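Side-chain contact in thiosulfate reductase (Thermus thermophilus, PDB 2VPZ), which probably reduces thiosulfate or polysulfide, and binds molybdenum with two molybdopterin guanine dinucleotides and a [4Fe-4S] cluster: residues A[480-483]-A[487-490]. Numbering follows the deposited sequence.
With MGD (2-amino-5,6-dimercapto-7-methyl-3,7,8a,9-tetrahydro-8-oxa-1,3,9,10-tetraaza-anthracen-4-one guanosine dinucleotide), chain H.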
ATOM      1  N   LEU A 480      57.258   8.973   8.802  1.00 37.62           N
ATOM      2  CA  LEU A 480      57.570   7.533   8.694  1.00 38.05           C
ATOM      3  C   LEU A 480      56.326   6.789   8.144  1.00 39.10           C
ATOM      4  O   LEU A 480      55.266   6.817   8.785  1.00 41.45           O
ATOM      5  CB  LEU A 480      58.019   6.963  10.072  1.00 37.98           C
ATOM      6  CG  LEU A 480      59.116   7.721  10.854  1.00 37.36           C
ATOM      7  CD1 LEU A 480      59.382   7.061  12.221  1.00 36.70           C
ATOM      8  CD2 LEU A 480      60.427   7.808  10.026  1.00 37.37           C
ATOM      9  N   PRO A 481      56.429   6.124   6.950  1.00 39.18           N
ATOM     10  CA  PRO A 481      55.266   5.397   6.398  1.00 38.90           C
ATOM     11  C   PRO A 481      54.937   4.043   7.037  1.00 39.34           C
ATOM     12  O   PRO A 481      55.731   3.098   6.901  1.00 40.75           O
ATOM     13  CB  PRO A 481      55.567   5.314   4.905  1.00 38.34           C
ATOM     14  CG  PRO A 481      57.090   5.242   4.841  1.00 38.29           C
ATOM     15  CD  PRO A 481      57.591   6.061   6.046  1.00 38.53           C
ATOM     16  N   GLU A 482      53.799   3.933   7.722  1.00 39.63           N
ATOM     17  CA  GLU A 482      53.438   2.672   8.349  1.00 40.23           C
ATOM     18  C   GLU A 482      52.821   1.707   7.359  1.00 41.33           C
ATOM     19  O   GLU A 482      52.321   2.076   6.279  1.00 40.07           O
ATOM     20  CB  GLU A 482      52.443   2.803   9.551  1.00 38.73           C
ATOM     21  CG  GLU A 482      52.694   1.667  10.592  1.00 38.25           C
ATOM     22  CD  GLU A 482      51.552   1.371  11.586  1.00 38.61           C
ATOM     23  OE1 GLU A 482      50.751   2.269  11.882  1.00 37.42           O
ATOM     24  OE2 GLU A 482      51.508   0.219  12.081  1.00 39.62           O
ATOM     25  N   ALA A 483      52.927   0.438   7.710  1.00 41.67           N
ATOM     26  CA  ALA A 483      52.360  -0.596   6.902  1.00 42.11           C
ATOM     27  C   ALA A 483      50.942  -0.675   7.412  1.00 43.00           C
ATOM     28  O   ALA A 483      50.633  -0.493   8.597  1.00 45.63           O
ATOM     29  CB  ALA A 483      53.102  -1.917   7.058  1.00 41.35           C
ATOM     30  N   GLU A 487      48.779  -5.716   5.647  1.00 39.25           N
ATOM     31  CA  GLU A 487      50.193  -6.089   5.365  1.00 40.50           C
ATOM     32  C   GLU A 487      51.002  -6.195   6.674  1.00 40.84           C
ATOM     33  O   GLU A 487      52.244  -6.228   6.651  1.00 42.27           O
ATOM     34  CB  GLU A 487      50.885  -4.975   4.504  1.00 40.74           C
ATOM     35  CG  GLU A 487      50.080  -4.263   3.363  1.00 41.97           C
ATOM     36  CD  GLU A 487      50.759  -2.977   2.811  1.00 43.53           C
ATOM     37  OE1 GLU A 487      50.815  -1.970   3.552  1.00 44.41           O
ATOM     38  OE2 GLU A 487      51.234  -2.983   1.644  1.00 45.31           O
ATOM     39  N   ARG A 488      50.300  -6.348   7.786  1.00 41.37           N
ATOM     40  CA  ARG A 488      50.895  -6.274   9.132  1.00 40.85           C
ATOM     41  C   ARG A 488      50.423  -7.278  10.234  1.00 41.71           C
ATOM     42  O   ARG A 488      49.304  -7.770  10.173  1.00 40.72           O
ATOM     43  CB  ARG A 488      50.601  -4.789   9.569  1.00 41.66           C
ATOM     44  CG  ARG A 488      50.818  -4.359  11.021  1.00 40.67           C
ATOM     45  CD  ARG A 488      49.626  -3.546  11.654  1.00 39.10           C
ATOM     46  NE  ARG A 488      49.364  -2.226  11.052  1.00 38.92           N
ATOM     47  CZ  ARG A 488      48.487  -1.324  11.493  1.00 37.37           C
ATOM     48  NH1 ARG A 488      47.752  -1.553  12.559  1.00 35.05           N
ATOM     49  NH2 ARG A 488      48.344  -0.176  10.837  1.00 35.91           N
ATOM     50  N   TYR A 489      51.296  -7.607  11.192  1.00 42.97           N
ATOM     51  CA  TYR A 489      50.926  -8.445  12.373  1.00 42.22           C
ATOM     52  C   TYR A 489      50.780  -7.375  13.477  1.00 43.18           C
ATOM     53  O   TYR A 489      51.457  -6.345  13.431  1.00 42.72           O
ATOM     54  CB  TYR A 489      52.032  -9.386  12.906  1.00 42.29           C
ATOM     55  CG  TYR A 489      52.056 -10.844  12.456  1.00 42.68           C
ATOM     56  CD1 TYR A 489      53.099 -11.305  11.646  1.00 41.81           C
ATOM     57  CD2 TYR A 489      51.069 -11.768  12.854  1.00 43.25           C
ATOM     58  CE1 TYR A 489      53.178 -12.639  11.231  1.00 42.07           C
ATOM     59  CE2 TYR A 489      51.130 -13.124  12.438  1.00 43.82           C
ATOM     60  CZ  TYR A 489      52.194 -13.553  11.624  1.00 43.18           C
ATOM     61  OH  TYR A 489      52.287 -14.866  11.212  1.00 44.42           O
ATOM     62  N   ASP A 490      49.908  -7.597  14.448  1.00 44.48           N
ATOM     63  CA  ASP A 490      49.775  -6.685  15.597  1.00 45.68           C
ATOM     64  C   ASP A 490      49.646  -7.550  16.874  1.00 46.58           C
ATOM     65  O   ASP A 490      49.269  -8.722  16.790  1.00 46.09           O
ATOM     66  CB  ASP A 490      48.541  -5.748  15.501  1.00 45.25           C
ATOM     67  CG  ASP A 490      48.835  -4.407  14.781  1.00 46.52           C
ATOM     68  OD1 ASP A 490      49.789  -3.715  15.189  1.00 48.06           O
ATOM     69  OD2 ASP A 490      48.109  -4.057  13.826  1.00 47.77           O
TER
HETATM   70  PB  MGD H1765      40.870  10.185  12.125  1.00 36.68           P
HETATM   71  O1B MGD H1765      40.352  11.451  11.514  1.00 34.60           O
HETATM   72  O2B MGD H1765      40.475   8.867  11.534  1.00 34.50           O
HETATM   73  O3B MGD H1765      40.577  10.386  13.699  1.00 31.19           O
HETATM   74  O3A MGD H1765      40.199  10.785  16.146  1.00 28.85           O
HETATM   75  PA  MGD H1765      41.277  10.166  15.145  1.00 31.64           P
HETATM   76  O1A MGD H1765      41.463   8.658  15.196  1.00 29.82           O
HETATM   77  O2A MGD H1765      42.457  11.069  15.221  1.00 31.57           O
HETATM   78  O5' MGD H1765      42.437  10.189  12.084  1.00 35.59           O
HETATM   79  C5' MGD H1765      43.190   8.994  11.875  1.00 39.01           C
HETATM   80  C4' MGD H1765      44.585   9.440  11.434  1.00 40.29           C
HETATM   81  O4' MGD H1765      45.292   8.206  11.496  1.00 41.49           O
HETATM   82  C3' MGD H1765      44.699   9.919  10.011  1.00 41.88           C
HETATM   83  O3' MGD H1765      45.869  10.746   9.972  1.00 41.72           O
HETATM   84  C2' MGD H1765      44.911   8.600   9.251  1.00 42.66           C
HETATM   85  O2' MGD H1765      45.539   8.909   8.034  1.00 45.60           O
HETATM   86  C1' MGD H1765      45.811   7.797  10.193  1.00 43.21           C
HETATM   87  N9  MGD H1765      45.831   6.289  10.084  1.00 41.66           N
HETATM   88  C8  MGD H1765      44.805   5.500   9.760  1.00 42.13           C
HETATM   89  N7  MGD H1765      45.111   4.183   9.784  1.00 41.18           N
HETATM   90  C5  MGD H1765      46.394   4.079  10.192  1.00 41.56           C
HETATM   91  C6  MGD H1765      47.392   2.962  10.507  1.00 40.39           C
HETATM   92  O6  MGD H1765      47.115   1.722  10.341  1.00 37.09           O
HETATM   93  N1  MGD H1765      48.629   3.371  10.943  1.00 39.81           N
HETATM   94  C2  MGD H1765      48.998   4.680  11.106  1.00 40.45           C
HETATM   95  N2  MGD H1765      50.239   5.064  11.537  1.00 40.33           N
HETATM   96  N3  MGD H1765      48.125   5.666  10.859  1.00 41.69           N
HETATM   97  C4  MGD H1765      46.846   5.481  10.392  1.00 41.31           C
HETATM   98  C10 MGD H1765      39.100   9.992  16.693  1.00 30.87           C
HETATM   99  C11 MGD H1765      38.472  10.793  17.783  1.00 32.27           C
HETATM  100  O11 MGD H1765      38.342  12.118  17.266  1.00 34.53           O
HETATM  101  C12 MGD H1765      37.183  10.308  18.337  1.00 34.05           C
HETATM  102  S12 MGD H1765      36.960   8.682  18.829  1.00 31.04           S
HETATM  103  C13 MGD H1765      36.153  11.126  18.556  1.00 34.68           C
HETATM  104  S13 MGD H1765      34.651  10.695  19.124  1.00 32.93           S
HETATM  105  C14 MGD H1765      36.144  12.545  18.383  1.00 36.21           C
HETATM  106  N15 MGD H1765      35.208  12.884  17.272  1.00 39.49           N
HETATM  107  C16 MGD H1765      35.284  14.195  16.866  1.00 41.52           C
HETATM  108  C17 MGD H1765      34.218  14.990  16.251  1.00 40.56           C
HETATM  109  O17 MGD H1765      33.092  14.469  15.993  1.00 41.77           O
HETATM  110  N18 MGD H1765      34.465  16.274  15.989  1.00 41.55           N
HETATM  111  C19 MGD H1765      35.643  16.872  16.253  1.00 41.42           C
HETATM  112  N19 MGD H1765      35.890  18.172  15.908  1.00 40.69           N
HETATM  113  N20 MGD H1765      36.632  16.196  16.842  1.00 41.12           N
HETATM  114  C21 MGD H1765      36.547  14.905  17.143  1.00 40.59           C
HETATM  115  N22 MGD H1765      37.594  14.259  17.667  1.00 38.99           N
HETATM  116  C23 MGD H1765      37.576  12.926  18.165  1.00 35.78           C
HETATM  117  O   HOH W   1      50.924  -1.118  14.664  1.00 43.52           O
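Glu482, just past the end of strand 479-481, lays OE2 over one face of the Arg488 guanidinium, 3.4 Å from NE. The carboxylate and guanidinium planes are only 14° apart, and no N-H points at this oxygen, so the salt bridge rests on charge alone. The other carboxylate oxygen of Glu482, OE1, faces the guanine of MGD and accepts from MGD N1 at 2.6 Å and, weakly, from MGD N2; Tyr438 OH also bonds it. A water donates to both Glu482 OE2 and Asp490 OD1, bridging two acidic side chains. At Ala483 it is the carbonyl that matters: Arg488 grips it side-on, with NH2 at 3.2 Å and NE at 3.3 Å from Ala483 O, which lies close to the guanidinium plane. Bends at chi2 (-132°) and chi3 (-65°) bring the Arg488 head round to this oxygen. Ala483 CA also packs against Glu487 OE1 at 3.9 Å, an oxygen that pairs with Arg94. Glu482 OE1, accepting from N1 and N2, is consistent with recognition of guanine, with Arg488 NH2 near MGD O6, a contact too short in the model to be trusted in detail, while the Glu482-Arg488 charge pairing would help offset burying both ions.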